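Local coordinates for 3-oxoacyl-[acyl-carrier-protein] reductase (Sinorhizobium meliloti, PDB 3U9L) that probably catalyses the NADPH-dependent reduction of 3-oxoacyl groups carried on acyl carrier protein, as a member of the short-chain dehydrogenase/reductase family, at residues K137-S147 with W181-G191; A150-A158 with N220-F231. One frame throughout, in Å; residues are numbered along the deposited sequence.

Interaction 1. Residues K137-S147 with W181-G191; sequences KHGLLIWISSS and WGIETSIIVPG
Gly139 O accepts Glu184 N at 2.9 Å, the first of five backbone hydrogen bonds between strands 139-144 and 183-190. Leu141 N to Glu184 O, Ser186 N to Leu141 O, Trp143 N to Ser186 O and Ile188 N to Trp143 O follow, with a sixth from Ser145 N, just past strand 139-144, to Ile188 O at 2.7 Å. Glu184, Ser186 and Ile188 each bond through N and O to residues two apart, as parallel strands do, 22° separating the strand directions. Beyond these, Ser147 N reaches Pro190 O from above the carbonyl plane, 38° out of it.

Helix 158-179 links the two strands in a beta-alpha-beta unit of the Rossmann-type sheet common to short-chain dehydrogenases/reductases. Its side chains pack on the face bearing Leu141, Trp143, Thr185 and Ile187.

Polar side chains meet there through water: one molecule accepts from Trp143 NE1 and donates to Thr185 OG1, 2.8 Å from each. Thr185 CG2 lies 4.0 Å from Trp143 CD1, obliquely to the indole, whose ring also stacks with His93.

Apolar contacts on the other face centre on Ile188. Its CG1 is 3.6 Å from Ile142 CG2, which a chi1 of -59° points at it, while Ile144 runs alongside Ile188 with CD1 3.9 Å from that same CG1. Ile144 CG2 turns to the proline instead, meeting Pro190 CG at 3.6 Å, the two side chains at about a right angle.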
loop_
_atom_site.group_PDB
_atom_site.type_symbol
_atom_site.label_atom_id
_atom_site.label_comp_id
_atom_site.label_asym_id
_atom_site.label_seq_id
_atom_site.Cartn_x
_atom_site.Cartn_y
_atom_site.Cartn_z
ATOM N N LYS A 137 26.076 6.411 11.409
ATOM C CA LYS A 137 26.437 5.911 10.087
ATOM C C LYS A 137 26.468 4.385 10.001
ATOM O O LYS A 137 27.260 3.805 9.273
ATOM C CB LYS A 137 27.760 6.501 9.619
ATOM C CG LYS A 137 27.664 7.971 9.329
ATOM C CD LYS A 137 29.125 8.500 9.291
ATOM C CE LYS A 137 29.190 9.933 9.776
ATOM N NZ LYS A 137 28.554 10.785 8.706
ATOM N N HIS A 138 25.552 3.736 10.709
ATOM C CA HIS A 138 25.574 2.296 10.808
ATOM C C HIS A 138 24.243 1.882 11.449
ATOM O O HIS A 138 23.677 2.663 12.212
ATOM C CB HIS A 138 26.711 1.886 11.744
ATOM C CG HIS A 138 27.181 0.490 11.563
ATOM N ND1 HIS A 138 26.857 -0.537 12.446
ATOM C CD2 HIS A 138 27.981 -0.080 10.615
ATOM C CE1 HIS A 138 27.435 -1.660 12.048
ATOM N NE2 HIS A 138 28.126 -1.407 10.935
ATOM N N GLY A 139 23.760 0.673 11.176
ATOM C CA GLY A 139 22.507 0.226 11.803
ATOM C C GLY A 139 21.757 -0.703 10.843
ATOM O O GLY A 139 22.107 -0.786 9.657
ATOM N N LEU A 140 20.725 -1.377 11.329
ATOM C CA LEU A 140 19.958 -2.303 10.487
ATOM C C LEU A 140 18.531 -2.111 10.802
ATOM O O LEU A 140 18.165 -2.138 11.997
ATOM C CB LEU A 140 20.330 -3.744 10.783
ATOM C CG LEU A 140 19.529 -4.926 10.178
ATOM C CD1 LEU A 140 19.691 -5.032 8.628
ATOM C CD2 LEU A 140 19.998 -6.221 10.843
ATOM N N LEU A 141 17.725 -1.861 9.753
ATOM C CA LEU A 141 16.277 -1.871 9.854
ATOM C C LEU A 141 15.792 -3.206 9.358
ATOM O O LEU A 141 16.172 -3.672 8.250
ATOM C CB LEU A 141 15.634 -0.774 8.968
ATOM C CG LEU A 141 15.300 0.548 9.621
ATOM C CD1 LEU A 141 16.645 1.025 10.279
ATOM C CD2 LEU A 141 14.836 1.522 8.590
ATOM N N ILE A 142 14.932 -3.823 10.153
ATOM C CA ILE A 142 14.271 -5.040 9.714
ATOM C C ILE A 142 12.785 -4.753 9.729
ATOM O O ILE A 142 12.230 -4.290 10.739
ATOM C CB ILE A 142 14.616 -6.247 10.684
ATOM C CG1 ILE A 142 16.128 -6.497 10.740
ATOM C CG2 ILE A 142 13.873 -7.508 10.309
ATOM C CD1 ILE A 142 16.525 -7.681 11.613
ATOM N N TRP A 143 12.106 -5.053 8.629
ATOM C CA TRP A 143 10.669 -4.823 8.579
ATOM C C TRP A 143 10.011 -6.186 8.499
ATOM O O TRP A 143 10.483 -7.065 7.763
ATOM C CB TRP A 143 10.344 -4.028 7.301
ATOM C CG TRP A 143 11.019 -2.665 7.183
ATOM C CD1 TRP A 143 12.361 -2.413 6.904
ATOM C CD2 TRP A 143 10.387 -1.389 7.296
ATOM N NE1 TRP A 143 12.585 -1.027 6.832
ATOM C CE2 TRP A 143 11.393 -0.388 7.054
ATOM C CE3 TRP A 143 9.069 -0.978 7.555
ATOM C CZ2 TRP A 143 11.098 0.977 7.095
ATOM C CZ3 TRP A 143 8.783 0.361 7.546
ATOM C CH2 TRP A 143 9.786 1.323 7.344
ATOM N N ILE A 144 8.931 -6.390 9.235
ATOM C CA ILE A 144 8.147 -7.631 9.073
ATOM C C ILE A 144 7.069 -7.292 8.118
ATOM O O ILE A 144 6.147 -6.516 8.424
ATOM C CB ILE A 144 7.513 -8.143 10.387
ATOM C CG1 ILE A 144 8.533 -8.164 11.509
ATOM C CG2 ILE A 144 6.776 -9.519 10.156
ATOM C CD1 ILE A 144 9.759 -8.930 11.184
ATOM N N SER A 145 7.179 -7.840 6.925
ATOM C CA SER A 145 6.290 -7.482 5.877
ATOM C C SER A 145 5.261 -8.623 5.865
ATOM O O SER A 145 4.941 -9.163 6.930
ATOM C CB SER A 145 7.065 -7.436 4.571
ATOM O OG SER A 145 6.276 -6.988 3.509
ATOM N N SER A 146 4.793 -9.000 4.675
ATOM C CA SER A 146 3.734 -9.984 4.551
ATOM C C SER A 146 3.767 -10.625 3.165
ATOM O O SER A 146 3.835 -9.935 2.162
ATOM C CB SER A 146 2.395 -9.256 4.762
ATOM O OG SER A 146 1.310 -10.115 4.604
ATOM N N SER A 147 3.664 -11.949 3.104
ATOM C CA SER A 147 3.590 -12.640 1.809
ATOM C C SER A 147 2.447 -12.101 0.947
ATOM O O SER A 147 2.484 -12.195 -0.295
ATOM C CB SER A 147 3.413 -14.164 2.041
ATOM O OG SER A 147 2.102 -14.472 2.486
ATOM N N TRP A 181 23.795 6.544 4.045
ATOM C CA TRP A 181 24.072 6.787 5.443
ATOM C C TRP A 181 24.662 5.577 6.124
ATOM O O TRP A 181 24.879 5.618 7.315
ATOM C CB TRP A 181 22.859 7.285 6.209
ATOM C CG TRP A 181 22.194 8.549 5.743
ATOM C CD1 TRP A 181 21.226 8.667 4.755
ATOM C CD2 TRP A 181 22.333 9.863 6.316
ATOM N NE1 TRP A 181 20.773 9.971 4.670
ATOM C CE2 TRP A 181 21.456 10.727 5.588
ATOM C CE3 TRP A 181 23.129 10.389 7.347
ATOM C CZ2 TRP A 181 21.331 12.070 5.889
ATOM C CZ3 TRP A 181 23.026 11.735 7.625
ATOM C CH2 TRP A 181 22.118 12.570 6.889
ATOM N N GLY A 182 24.966 4.521 5.382
ATOM C CA GLY A 182 25.470 3.305 5.967
ATOM C C GLY A 182 24.454 2.345 6.624
ATOM O O GLY A 182 24.861 1.346 7.251
ATOM N N ILE A 183 23.156 2.651 6.516
ATOM C CA ILE A 183 22.118 1.865 7.165
ATOM C C ILE A 183 21.583 0.736 6.255
ATOM O O ILE A 183 21.215 0.960 5.106
ATOM C CB ILE A 183 21.008 2.748 7.725
ATOM C CG1 ILE A 183 21.595 3.606 8.865
ATOM C CG2 ILE A 183 19.809 1.928 8.258
ATOM C CD1 ILE A 183 20.672 4.823 9.151
ATOM N N GLU A 184 21.605 -0.467 6.793
ATOM C CA GLU A 184 21.243 -1.664 6.067
ATOM C C GLU A 184 19.752 -1.952 6.272
ATOM O O GLU A 184 19.172 -1.531 7.272
ATOM C CB GLU A 184 22.061 -2.832 6.602
ATOM C CG GLU A 184 22.300 -3.934 5.565
ATOM C CD GLU A 184 23.453 -4.896 5.956
ATOM O OE1 GLU A 184 24.166 -4.549 6.960
ATOM O OE2 GLU A 184 23.628 -5.960 5.240
ATOM N N THR A 185 19.159 -2.707 5.354
ATOM C CA THR A 185 17.754 -3.086 5.439
ATOM C C THR A 185 17.594 -4.565 5.141
ATOM O O THR A 185 18.214 -5.101 4.196
ATOM C CB THR A 185 16.916 -2.361 4.393
ATOM O OG1 THR A 185 16.898 -0.956 4.682
ATOM C CG2 THR A 185 15.458 -2.867 4.420
ATOM N N SER A 186 16.737 -5.221 5.908
ATOM C CA SER A 186 16.354 -6.568 5.591
ATOM C C SER A 186 14.837 -6.700 5.855
ATOM O O SER A 186 14.319 -6.188 6.875
ATOM C CB SER A 186 17.236 -7.555 6.399
ATOM O OG SER A 186 16.797 -8.877 6.123
ATOM N N ILE A 187 14.105 -7.329 4.922
ATOM C CA ILE A 187 12.681 -7.404 5.021
ATOM C C ILE A 187 12.285 -8.885 5.165
ATOM O O ILE A 187 12.655 -9.736 4.365
ATOM C CB ILE A 187 11.964 -6.843 3.779
ATOM C CG1 ILE A 187 12.361 -5.356 3.545
ATOM C CG2 ILE A 187 10.440 -7.011 3.972
ATOM C CD1 ILE A 187 11.845 -4.622 2.277
ATOM N N ILE A 188 11.552 -9.178 6.213
ATOM C CA ILE A 188 11.090 -10.526 6.464
ATOM C C ILE A 188 9.686 -10.625 5.875
ATOM O O ILE A 188 8.814 -9.777 6.120
ATOM C CB ILE A 188 11.049 -10.828 7.987
ATOM C CG1 ILE A 188 12.371 -10.392 8.708
ATOM C CG2 ILE A 188 10.666 -12.267 8.231
ATOM C CD1 ILE A 188 13.699 -10.951 8.123
ATOM N N VAL A 189 9.504 -11.670 5.092
ATOM C CA VAL A 189 8.265 -11.932 4.407
ATOM C C VAL A 189 7.583 -13.249 4.908
ATOM O O VAL A 189 7.759 -14.318 4.352
ATOM C CB VAL A 189 8.458 -11.869 2.872
ATOM C CG1 VAL A 189 7.137 -11.963 2.175
ATOM C CG2 VAL A 189 9.146 -10.540 2.499
ATOM N N PRO A 190 6.812 -13.144 5.992
ATOM C CA PRO A 190 6.115 -14.308 6.589
ATOM C C PRO A 190 4.870 -14.656 5.834
ATOM O O PRO A 190 4.126 -13.754 5.436
ATOM C CB PRO A 190 5.704 -13.831 7.999
ATOM C CG PRO A 190 6.189 -12.444 8.134
ATOM C CD PRO A 190 6.602 -11.912 6.771
ATOM N N GLY A 191 4.659 -15.955 5.626
ATOM C CA GLY A 191 3.430 -16.437 5.009
ATOM C C GLY A 191 2.397 -16.653 6.101
ATOM O O GLY A 191 2.491 -16.078 7.201
HETATM O O HOH W 1 25.287 -0.759 8.844
HETATM O O HOH W 2 14.417 0.257 5.136
#

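Interaction 2. Residues A150-A158 with N220-F231; sequences AGGTPPYLA and NAGLGEEIKKAF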
loop_
_atom_site.group_PDB
_atom_site.type_symbol
_atom_site.label_atom_id
_atom_site.label_comp_id
_atom_site.label_asym_id
_atom_site.label_seq_id
_atom_site.Cartn_x
_atom_site.Cartn_y
_atom_site.Cartn_z
ATOM N N ALA A 150 2.973 -9.707 -2.265
ATOM C CA ALA A 150 3.350 -10.206 -3.608
ATOM C C ALA A 150 3.053 -11.714 -3.864
ATOM O O ALA A 150 3.732 -12.340 -4.678
ATOM C CB ALA A 150 4.798 -9.974 -3.840
ATOM N N GLY A 151 2.129 -12.310 -3.134
ATOM C CA GLY A 151 1.845 -13.709 -3.318
ATOM C C GLY A 151 0.328 -13.890 -3.450
ATOM O O GLY A 151 -0.449 -12.917 -3.426
ATOM N N GLY A 152 -0.092 -15.138 -3.574
ATOM C CA GLY A 152 -1.511 -15.447 -3.699
ATOM C C GLY A 152 -2.186 -15.087 -2.393
ATOM O O GLY A 152 -1.655 -15.368 -1.317
ATOM N N THR A 153 -3.366 -14.478 -2.435
ATOM C CA THR A 153 -3.981 -14.019 -1.180
ATOM C C THR A 153 -5.493 -14.307 -1.141
ATOM O O THR A 153 -6.147 -14.528 -2.169
ATOM C CB THR A 153 -3.867 -12.467 -1.038
ATOM O OG1 THR A 153 -4.388 -11.906 -2.235
ATOM C CG2 THR A 153 -2.476 -11.964 -0.901
ATOM N N PRO A 154 -6.068 -14.327 0.059
ATOM C CA PRO A 154 -7.545 -14.433 0.146
ATOM C C PRO A 154 -8.224 -13.051 -0.010
ATOM O O PRO A 154 -7.641 -12.015 0.272
ATOM C CB PRO A 154 -7.785 -14.960 1.574
ATOM C CG PRO A 154 -6.507 -14.469 2.379
ATOM C CD PRO A 154 -5.384 -14.355 1.359
ATOM N N PRO A 155 -9.485 -13.042 -0.442
ATOM C CA PRO A 155 -10.262 -11.810 -0.375
ATOM C C PRO A 155 -10.633 -11.506 1.090
ATOM O O PRO A 155 -10.377 -12.341 1.955
ATOM C CB PRO A 155 -11.536 -12.168 -1.184
ATOM C CG PRO A 155 -11.193 -13.428 -1.923
ATOM C CD PRO A 155 -10.199 -14.140 -1.099
ATOM N N TYR A 156 -11.276 -10.382 1.359
ATOM C CA TYR A 156 -11.858 -10.106 2.683
ATOM C C TYR A 156 -10.905 -9.650 3.738
ATOM O O TYR A 156 -11.259 -9.698 4.925
ATOM C CB TYR A 156 -12.737 -11.279 3.253
ATOM C CG TYR A 156 -14.168 -11.256 2.734
ATOM C CD1 TYR A 156 -14.438 -10.808 1.451
ATOM C CD2 TYR A 156 -15.248 -11.748 3.501
ATOM C CE1 TYR A 156 -15.758 -10.796 0.931
ATOM C CE2 TYR A 156 -16.599 -11.744 2.979
ATOM C CZ TYR A 156 -16.825 -11.256 1.700
ATOM O OH TYR A 156 -18.071 -11.208 1.122
ATOM N N LEU A 157 -9.713 -9.196 3.342
ATOM C CA LEU A 157 -8.828 -8.520 4.306
ATOM C C LEU A 157 -8.295 -7.192 3.719
ATOM O O LEU A 157 -7.212 -6.761 4.086
ATOM C CB LEU A 157 -7.652 -9.414 4.738
ATOM C CG LEU A 157 -7.987 -10.647 5.603
ATOM C CD1 LEU A 157 -8.297 -11.806 4.697
ATOM C CD2 LEU A 157 -6.820 -10.981 6.594
ATOM N N ALA A 158 -9.069 -6.536 2.858
ATOM C CA ALA A 158 -8.537 -5.386 2.085
ATOM C C ALA A 158 -7.873 -4.289 2.902
ATOM O O ALA A 158 -6.775 -3.894 2.586
ATOM C CB ALA A 158 -9.538 -4.813 1.079
ATOM N N ASN A 220 -22.711 -13.171 -2.274
ATOM C CA ASN A 220 -21.525 -13.556 -1.498
ATOM C C ASN A 220 -21.912 -14.282 -0.201
ATOM O O ASN A 220 -21.122 -14.342 0.732
ATOM C CB ASN A 220 -20.674 -12.326 -1.107
ATOM C CG ASN A 220 -19.787 -11.812 -2.246
ATOM O OD1 ASN A 220 -19.885 -12.226 -3.404
ATOM N ND2 ASN A 220 -18.910 -10.897 -1.898
ATOM N N ALA A 221 -23.137 -14.799 -0.125
ATOM C CA ALA A 221 -23.578 -15.582 1.032
ATOM C C ALA A 221 -22.563 -16.706 1.334
ATOM O O ALA A 221 -22.199 -17.449 0.435
ATOM C CB ALA A 221 -25.018 -16.162 0.762
ATOM N N GLY A 222 -22.086 -16.805 2.578
ATOM C CA GLY A 222 -21.181 -17.896 2.921
ATOM C C GLY A 222 -19.694 -17.703 2.516
ATOM O O GLY A 222 -18.831 -18.544 2.838
ATOM N N LEU A 223 -19.382 -16.628 1.801
ATOM C CA LEU A 223 -18.032 -16.465 1.246
ATOM C C LEU A 223 -16.983 -16.265 2.333
ATOM O O LEU A 223 -15.894 -16.835 2.262
ATOM C CB LEU A 223 -17.989 -15.307 0.217
ATOM C CG LEU A 223 -16.611 -15.029 -0.408
ATOM C CD1 LEU A 223 -16.109 -16.258 -1.117
ATOM C CD2 LEU A 223 -16.661 -13.794 -1.383
ATOM N N GLY A 224 -17.321 -15.467 3.346
ATOM C CA GLY A 224 -16.483 -15.297 4.514
ATOM C C GLY A 224 -15.986 -16.615 5.112
ATOM O O GLY A 224 -14.786 -16.869 5.186
ATOM N N GLU A 225 -16.925 -17.498 5.507
ATOM C CA GLU A 225 -16.525 -18.780 6.071
ATOM C C GLU A 225 -15.819 -19.686 5.079
ATOM O O GLU A 225 -14.966 -20.477 5.456
ATOM C CB GLU A 225 -17.754 -19.531 6.598
ATOM C CG GLU A 225 -18.326 -18.844 7.815
ATOM C CD GLU A 225 -17.321 -18.775 8.989
ATOM O OE1 GLU A 225 -17.522 -17.869 9.829
ATOM O OE2 GLU A 225 -16.346 -19.603 9.080
ATOM N N GLU A 226 -16.263 -19.631 3.833
ATOM C CA GLU A 226 -15.673 -20.387 2.761
ATOM C C GLU A 226 -14.181 -19.986 2.624
ATOM O O GLU A 226 -13.304 -20.839 2.450
ATOM C CB GLU A 226 -16.448 -20.035 1.497
ATOM C CG GLU A 226 -16.095 -20.736 0.188
ATOM C CD GLU A 226 -17.071 -20.329 -0.989
ATOM O OE1 GLU A 226 -17.900 -19.421 -0.776
ATOM O OE2 GLU A 226 -17.024 -20.892 -2.131
ATOM N N ILE A 227 -13.907 -18.681 2.688
ATOM C CA ILE A 227 -12.512 -18.220 2.619
ATOM C C ILE A 227 -11.712 -18.712 3.841
ATOM O O ILE A 227 -10.597 -19.239 3.706
ATOM C CB ILE A 227 -12.422 -16.668 2.530
ATOM C CG1 ILE A 227 -12.926 -16.171 1.148
ATOM C CG2 ILE A 227 -10.982 -16.220 2.796
ATOM C CD1 ILE A 227 -13.297 -14.700 1.112
ATOM N N LYS A 228 -12.254 -18.558 5.046
ATOM C CA LYS A 228 -11.456 -18.954 6.198
ATOM C C LYS A 228 -11.071 -20.402 6.160
ATOM O O LYS A 228 -9.972 -20.757 6.552
ATOM C CB LYS A 228 -12.154 -18.666 7.522
ATOM C CG LYS A 228 -12.469 -17.194 7.745
ATOM C CD LYS A 228 -13.460 -17.017 8.933
ATOM C CE LYS A 228 -13.318 -15.646 9.566
ATOM N NZ LYS A 228 -14.556 -15.355 10.409
ATOM N N LYS A 229 -12.004 -21.247 5.722
ATOM C CA LYS A 229 -11.811 -22.696 5.714
ATOM C C LYS A 229 -10.830 -23.044 4.580
ATOM O O LYS A 229 -9.892 -23.768 4.782
ATOM C CB LYS A 229 -13.202 -23.374 5.497
ATOM C CG LYS A 229 -13.218 -24.845 5.571
ATOM C CD LYS A 229 -14.615 -25.399 6.097
ATOM C CE LYS A 229 -15.501 -25.852 4.938
ATOM N NZ LYS A 229 -16.562 -26.902 5.268
ATOM N N ALA A 230 -11.034 -22.487 3.397
ATOM C CA ALA A 230 -10.171 -22.869 2.277
ATOM C C ALA A 230 -8.698 -22.472 2.560
ATOM O O ALA A 230 -7.766 -23.210 2.269
ATOM C CB ALA A 230 -10.657 -22.211 0.973
ATOM N N PHE A 231 -8.497 -21.316 3.186
ATOM C CA PHE A 231 -7.143 -20.876 3.419
ATOM C C PHE A 231 -6.498 -21.494 4.652
ATOM O O PHE A 231 -5.280 -21.666 4.698
ATOM C CB PHE A 231 -7.063 -19.350 3.437
ATOM C CG PHE A 231 -7.044 -18.767 2.064
ATOM C CD1 PHE A 231 -5.820 -18.452 1.446
ATOM C CD2 PHE A 231 -8.222 -18.554 1.377
ATOM C CE1 PHE A 231 -5.817 -17.938 0.140
ATOM C CE2 PHE A 231 -8.211 -18.018 0.092
ATOM C CZ PHE A 231 -7.026 -17.722 -0.523
HETATM O O HOH W 3 -20.168 -12.325 2.673
#
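The loop that leads from strand 139-144 to helix 158-179 in this short-chain dehydrogenase/reductase fold is packed here against helix 223-233 and the turn before it. Three consecutive loop residues, Pro154, Pro155 and Tyr156, direct their side chains toward that element, and the helix answers with Leu223, Gly224, Ile227 and Phe231, residues spaced so as to fall on one side of it.

Pro154 and Phe231 form a CH-pi contact. Pro154 CB sits 3.5 Å from the centroid of the Phe231 ring and only 13° off the ring normal, so it lies over the middle of the face. Ile227 divides its branches among the loop residues. With CG2 anti to the backbone N and CG1 anti to the carbonyl carbon (chi1 -70°), CG2 meets Pro154 CB at 3.6 Å, whereas CG1 carries CD1 to Pro155 CB and onto the Tyr156 ring. There CD1 stands over one face, offset toward the rim, 4.2 Å from the ring centroid. Gly224 N approaches Tyr156 CE2 obliquely at 3.8 Å, and Leu223 CD2 lies, also obliquely, 3.9 Å from Tyr156 CE1.

The contact lies at the interface with the second subunit, whose Glu177 accepts bonds from Tyr156 N through OE2 and from Asn220 ND2 through its backbone O, and whose Met286 packs on Phe231.

A type II turn from Asn220 to Leu223 precedes the helix, with Gly222 at the N-cap. At its start Asn220 ND2 donates to Tyr156 OH over 3.1 Å, a bent bond (142° at the hydrogen) with the hydroxyl tilted from the amide plane; in the plane of the tyrosine ring, a water 2.8 Å from Tyr156 OH donates to Asn220 O.

Interaction 1 lies in the core, its centre about 9 Å from the centre of the chain, and joins adjacent strands of the central sheet; interaction 2 is partly buried, about 22 Å out, and joins a loop to a helix. The two centres are about 29 Å apart. Residues 150-158 follow shortly after 137-147 and run from the loop after strand 139-144 into the start of helix 158-179, so the same crossover connects them to strand 183-190. Their chemistry differs accordingly: regular main-chain bonding fixes the strands in register, whereas proline, aliphatic and aromatic side chains make most of the outer contact. The second subunit reaches interaction 1 at Trp181 alone but borders much of interaction 2.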